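Local coordinates for putative diflavin flavoprotein A 5 (Nostoc sp. PCC 7120, PDB 4FEK), which probably passes electrons from NADH to oxygen, reducing it to water, and is represented here by its N-terminal metallo-beta-lactamase-like domain, at residues N17-L29 / E38-G50. Numbering follows the deposited sequence.
Sequences NTKVLRARSWSRL and ERGTTSNSYVIEG
Leu-21 N donates to Ser-45 O at 2.8 Å, and Ser-45 N returns a bond to Leu-21 O. Paired amides likewise join Lys-19 with Val-47, Ala-23 with Ser-43 and Ser-25 with Thr-41. Strands 18-25 and 41-49 thus run antiparallel, with 159° between their N-to-C directions. Glu-49 N to Asn-17 O, at 2.8 Å, adds a further bond at one end. Strands 8-15 and 53-56 flank the pair, which belongs to the seven-stranded mixed sheet of the metallo-beta-lactamase-like domain.

Apolar contacts form on both faces. Val-20 and Tyr-46 lie side by side, with Val-20 CG2 3.4 Å from Tyr-46 CE1. Val-20 CG2 stands opposite the backbone N, which places this methyl at the ring. On the other face Leu-21 CD1 meets Val-47 CG2 at 3.8 Å. Thr-41 CG2 touches Leu-29 CG at 3.7 Å, and Phe-63 of helix 61-74 packs on Leu-29.

The polar cluster sits on the Val-20 face. Thr-42 OG1 donates to Asn-44 OD1 at 2.7 Å. Thr-42 CG2 lies over one face of the Arg-22 guanidinium, 3.5 Å from NH2. A bend at chi3 (81°) brings the Arg-22 guanidinium to Thr-42, and NH1 hydrogen-bonds Gln-10 OE1 of strand 8-15. Asn-44 ND2 reaches Gly-232 O.

Beyond the strands, Arg-28 NH1 and Glu-38 OE1 form a salt bridge of 2.9 Å. The guanidinium and carboxylate planes are 47° apart. A water links Glu-38 OE1 to Arg-28 N.

The chemistry implies a backbone-held ladder whose buried polar side chains are tied to neighbouring strands and loops, while a partly solvent-accessible ion pair spans the two arms of the connecting loop.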
loop_
_atom_site.group_PDB
_atom_site.type_symbol
_atom_site.label_atom_id
_atom_site.label_comp_id
_atom_site.label_asym_id
_atom_site.label_seq_id
_atom_site.Cartn_x
_atom_site.Cartn_y
_atom_site.Cartn_z
ATOM N N ASN A 17 3.829 -10.676 14.215
ATOM C CA ASN A 17 2.831 -9.657 14.529
ATOM C C ASN A 17 2.243 -8.976 13.298
ATOM O O ASN A 17 1.647 -7.907 13.406
ATOM C CB ASN A 17 3.413 -8.588 15.444
ATOM C CG ASN A 17 3.792 -9.134 16.816
ATOM O OD1 ASN A 17 3.047 -9.921 17.422
ATOM N ND2 ASN A 17 4.940 -8.711 17.311
ATOM N N THR A 18 2.370 -9.618 12.148
ATOM C CA THR A 18 1.904 -8.997 10.904
ATOM C C THR A 18 0.980 -9.899 10.107
ATOM O O THR A 18 1.303 -11.074 9.837
ATOM C CB THR A 18 3.103 -8.595 10.019
ATOM O OG1 THR A 18 4.074 -7.909 10.815
ATOM C CG2 THR A 18 2.662 -7.680 8.834
ATOM N N LYS A 19 -0.153 -9.328 9.692
ATOM C CA LYS A 19 -1.103 -10.003 8.817
ATOM C C LYS A 19 -1.449 -9.142 7.605
ATOM O O LYS A 19 -1.424 -7.907 7.698
ATOM C CB LYS A 19 -2.419 -10.271 9.547
ATOM C CG LYS A 19 -2.265 -11.185 10.765
ATOM C CD LYS A 19 -3.627 -11.455 11.411
ATOM C CE LYS A 19 -3.501 -12.529 12.505
ATOM N NZ LYS A 19 -4.680 -12.520 13.427
ATOM N N VAL A 20 -1.796 -9.805 6.503
ATOM C CA VAL A 20 -2.346 -9.124 5.321
ATOM C C VAL A 20 -3.829 -9.442 5.267
ATOM O O VAL A 20 -4.241 -10.546 5.663
ATOM C CB VAL A 20 -1.624 -9.523 3.987
ATOM C CG1 VAL A 20 -1.730 -11.033 3.697
ATOM C CG2 VAL A 20 -2.201 -8.726 2.786
ATOM N N LEU A 21 -4.623 -8.447 4.855
ATOM C CA LEU A 21 -5.990 -8.655 4.419
ATOM C C LEU A 21 -6.029 -8.317 2.936
ATOM O O LEU A 21 -5.817 -7.165 2.577
ATOM C CB LEU A 21 -6.951 -7.717 5.173
ATOM C CG LEU A 21 -7.287 -8.084 6.625
ATOM C CD1 LEU A 21 -6.109 -7.769 7.539
ATOM C CD2 LEU A 21 -8.558 -7.364 7.097
ATOM N N ARG A 22 -6.249 -9.312 2.078
ATOM C CA ARG A 22 -6.346 -9.058 0.633
ATOM C C ARG A 22 -7.809 -9.055 0.230
ATOM O O ARG A 22 -8.474 -10.095 0.274
ATOM C CB ARG A 22 -5.624 -10.146 -0.167
ATOM C CG ARG A 22 -4.215 -10.470 0.299
ATOM C CD ARG A 22 -3.720 -11.688 -0.494
ATOM N NE ARG A 22 -3.244 -11.308 -1.800
ATOM C CZ ARG A 22 -3.447 -11.952 -2.948
ATOM N NH1 ARG A 22 -4.159 -13.061 -3.045
ATOM N NH2 ARG A 22 -2.919 -11.442 -4.040
ATOM N N ALA A 23 -8.325 -7.888 -0.107
ATOM C CA ALA A 23 -9.685 -7.773 -0.599
ATOM C C ALA A 23 -9.606 -8.141 -2.059
ATOM O O ALA A 23 -8.854 -7.516 -2.814
ATOM C CB ALA A 23 -10.163 -6.359 -0.453
ATOM N N ARG A 24 -10.372 -9.145 -2.461
ATOM C CA ARG A 24 -10.214 -9.726 -3.790
ATOM C C ARG A 24 -11.412 -9.466 -4.676
ATOM O O ARG A 24 -12.565 -9.503 -4.215
ATOM C CB ARG A 24 -9.951 -11.239 -3.692
ATOM C CG ARG A 24 -8.728 -11.592 -2.870
ATOM C CD ARG A 24 -8.327 -13.029 -3.076
ATOM N NE ARG A 24 -9.374 -13.955 -2.653
ATOM C CZ ARG A 24 -9.370 -15.258 -2.913
ATOM N NH1 ARG A 24 -8.368 -15.807 -3.587
ATOM N NH2 ARG A 24 -10.382 -16.015 -2.502
ATOM N N SER A 25 -11.132 -9.196 -5.955
ATOM C CA SER A 25 -12.180 -9.115 -6.961
ATOM C C SER A 25 -11.780 -9.847 -8.251
ATOM O O SER A 25 -10.717 -9.595 -8.825
ATOM C CB SER A 25 -12.549 -7.667 -7.273
ATOM O OG SER A 25 -13.629 -7.619 -8.212
ATOM N N TRP A 26 -12.626 -10.763 -8.699
ATOM C CA TRP A 26 -12.303 -11.526 -9.912
ATOM C C TRP A 26 -12.561 -10.753 -11.212
ATOM O O TRP A 26 -12.176 -11.197 -12.301
ATOM C CB TRP A 26 -13.021 -12.881 -9.891
ATOM C CG TRP A 26 -12.603 -13.686 -8.687
ATOM C CD1 TRP A 26 -13.183 -13.681 -7.445
ATOM C CD2 TRP A 26 -11.485 -14.574 -8.602
ATOM N NE1 TRP A 26 -12.497 -14.520 -6.598
ATOM C CE2 TRP A 26 -11.454 -15.084 -7.286
ATOM C CE3 TRP A 26 -10.508 -14.988 -9.511
ATOM C CZ2 TRP A 26 -10.487 -15.995 -6.860
ATOM C CZ3 TRP A 26 -9.549 -15.896 -9.089
ATOM C CH2 TRP A 26 -9.549 -16.393 -7.775
ATOM N N SER A 27 -13.190 -9.588 -11.089
ATOM C CA SER A 27 -13.476 -8.727 -12.239
ATOM C C SER A 27 -12.927 -7.330 -11.977
ATOM O O SER A 27 -12.577 -6.998 -10.834
ATOM C CB SER A 27 -14.985 -8.665 -12.488
ATOM O OG SER A 27 -15.657 -8.251 -11.309
ATOM N N ARG A 28 -12.833 -6.523 -13.036
ATOM C CA ARG A 28 -12.256 -5.180 -12.941
ATOM C C ARG A 28 -12.998 -4.352 -11.888
ATOM O O ARG A 28 -14.199 -4.537 -11.672
ATOM C CB ARG A 28 -12.314 -4.473 -14.296
ATOM C CG ARG A 28 -13.681 -4.048 -14.721
ATOM C CD ARG A 28 -14.110 -4.848 -15.932
ATOM N NE ARG A 28 -15.278 -5.622 -15.607
ATOM C CZ ARG A 28 -15.738 -6.639 -16.321
ATOM N NH1 ARG A 28 -15.119 -7.030 -17.433
ATOM N NH2 ARG A 28 -16.825 -7.266 -15.904
ATOM N N LEU A 29 -12.277 -3.457 -11.228
ATOM C CA LEU A 29 -12.902 -2.516 -10.304
ATOM C C LEU A 29 -13.392 -1.309 -11.084
ATOM O O LEU A 29 -14.376 -0.683 -10.713
ATOM C CB LEU A 29 -11.905 -2.052 -9.246
ATOM C CG LEU A 29 -11.551 -3.034 -8.136
ATOM C CD1 LEU A 29 -10.596 -2.381 -7.136
ATOM C CD2 LEU A 29 -12.817 -3.501 -7.465
ATOM N N GLU A 38 -8.033 -8.386 -17.830
ATOM C CA GLU A 38 -9.208 -9.103 -17.306
ATOM C C GLU A 38 -8.841 -10.267 -16.384
ATOM O O GLU A 38 -9.283 -11.391 -16.588
ATOM C CB GLU A 38 -10.118 -9.594 -18.447
ATOM C CG GLU A 38 -10.460 -8.521 -19.512
ATOM C CD GLU A 38 -11.489 -7.478 -19.042
ATOM O OE1 GLU A 38 -12.520 -7.858 -18.444
ATOM O OE2 GLU A 38 -11.272 -6.269 -19.284
ATOM N N ARG A 39 -8.023 -9.997 -15.370
ATOM C CA ARG A 39 -7.630 -11.047 -14.429
ATOM C C ARG A 39 -8.001 -10.682 -12.993
ATOM O O ARG A 39 -7.542 -11.312 -12.046
ATOM C CB ARG A 39 -6.132 -11.360 -14.545
ATOM C CG ARG A 39 -5.778 -12.118 -15.835
ATOM C CD ARG A 39 -4.298 -12.017 -16.199
ATOM N NE ARG A 39 -4.042 -12.653 -17.493
ATOM C CZ ARG A 39 -2.918 -12.531 -18.194
ATOM N NH1 ARG A 39 -1.921 -11.788 -17.735
ATOM N NH2 ARG A 39 -2.793 -13.159 -19.360
ATOM N N GLY A 40 -8.842 -9.666 -12.846
ATOM C CA GLY A 40 -9.244 -9.209 -11.529
ATOM C C GLY A 40 -8.125 -8.437 -10.872
ATOM O O GLY A 40 -7.198 -7.959 -11.547
ATOM N N THR A 41 -8.202 -8.316 -9.554
ATOM C CA THR A 41 -7.259 -7.510 -8.784
ATOM C C THR A 41 -7.440 -7.856 -7.296
ATOM O O THR A 41 -8.428 -8.494 -6.915
ATOM C CB THR A 41 -7.559 -5.994 -8.998
ATOM O OG1 THR A 41 -6.648 -5.201 -8.235
ATOM C CG2 THR A 41 -8.991 -5.648 -8.591
ATOM N N THR A 42 -6.466 -7.497 -6.471
ATOM C CA THR A 42 -6.696 -7.454 -5.031
ATOM C C THR A 42 -6.281 -6.082 -4.536
ATOM O O THR A 42 -5.470 -5.403 -5.175
ATOM C CB THR A 42 -5.868 -8.532 -4.271
ATOM O OG1 THR A 42 -4.495 -8.123 -4.139
ATOM C CG2 THR A 42 -5.932 -9.877 -4.983
ATOM N N SER A 43 -6.880 -5.649 -3.433
ATOM C CA SER A 43 -6.376 -4.502 -2.699
ATOM C C SER A 43 -5.911 -4.984 -1.329
ATOM O O SER A 43 -6.698 -5.551 -0.551
ATOM C CB SER A 43 -7.448 -3.430 -2.542
ATOM O OG SER A 43 -6.923 -2.331 -1.815
ATOM N N ASN A 44 -4.630 -4.784 -1.052
ATOM C CA ASN A 44 -4.014 -5.351 0.143
ATOM C C ASN A 44 -3.858 -4.340 1.271
ATOM O O ASN A 44 -3.330 -3.257 1.081
ATOM C CB ASN A 44 -2.661 -5.979 -0.199
ATOM C CG ASN A 44 -2.741 -6.944 -1.370
ATOM O OD1 ASN A 44 -3.761 -7.601 -1.587
ATOM N ND2 ASN A 44 -1.652 -7.022 -2.145
ATOM N N SER A 45 -4.325 -4.708 2.460
ATOM C CA SER A 45 -4.160 -3.863 3.622
ATOM C C SER A 45 -3.410 -4.721 4.647
ATOM O O SER A 45 -3.432 -5.952 4.577
ATOM C CB SER A 45 -5.541 -3.448 4.166
ATOM O OG SER A 45 -5.414 -2.521 5.222
ATOM N N TYR A 46 -2.748 -4.080 5.594
ATOM C CA TYR A 46 -1.901 -4.825 6.518
ATOM C C TYR A 46 -2.167 -4.385 7.958
ATOM O O TYR A 46 -2.617 -3.264 8.193
ATOM C CB TYR A 46 -0.424 -4.604 6.169
ATOM C CG TYR A 46 -0.088 -5.076 4.782
ATOM C CD1 TYR A 46 0.346 -6.369 4.557
ATOM C CD2 TYR A 46 -0.278 -4.238 3.674
ATOM C CE1 TYR A 46 0.632 -6.827 3.256
ATOM C CE2 TYR A 46 -0.010 -4.684 2.385
ATOM C CZ TYR A 46 0.448 -5.968 2.180
ATOM O OH TYR A 46 0.720 -6.393 0.891
ATOM N N VAL A 47 -1.878 -5.276 8.911
ATOM C CA VAL A 47 -2.040 -4.988 10.342
ATOM C C VAL A 47 -0.757 -5.400 11.043
ATOM O O VAL A 47 -0.302 -6.528 10.871
ATOM C CB VAL A 47 -3.203 -5.796 10.966
ATOM C CG1 VAL A 47 -3.410 -5.370 12.418
ATOM C CG2 VAL A 47 -4.490 -5.607 10.153
ATOM N N ILE A 48 -0.133 -4.468 11.758
ATOM C CA ILE A 48 1.019 -4.803 12.596
ATOM C C ILE A 48 0.621 -4.601 14.059
ATOM O O ILE A 48 0.200 -3.507 14.456
ATOM C CB ILE A 48 2.248 -3.917 12.298
ATOM C CG1 ILE A 48 2.642 -4.003 10.818
ATOM C CG2 ILE A 48 3.422 -4.322 13.196
ATOM C CD1 ILE A 48 3.528 -2.813 10.366
ATOM N N GLU A 49 0.772 -5.646 14.868
ATOM C CA GLU A 49 0.365 -5.556 16.267
ATOM C C GLU A 49 1.562 -5.608 17.191
ATOM O O GLU A 49 2.042 -6.695 17.512
ATOM C CB GLU A 49 -0.569 -6.713 16.634
ATOM C CG GLU A 49 -1.941 -6.646 16.016
ATOM C CD GLU A 49 -2.813 -7.821 16.438
ATOM O OE1 GLU A 49 -2.333 -8.675 17.225
ATOM O OE2 GLU A 49 -3.977 -7.887 15.984
ATOM N N GLY A 50 2.052 -4.456 17.620
ATOM C CA GLY A 50 3.105 -4.451 18.615
ATOM C C GLY A 50 2.436 -4.145 19.940
ATOM O O GLY A 50 1.317 -4.598 20.199
HETATM O O HOH W 1 -12.215 -7.905 -15.429
#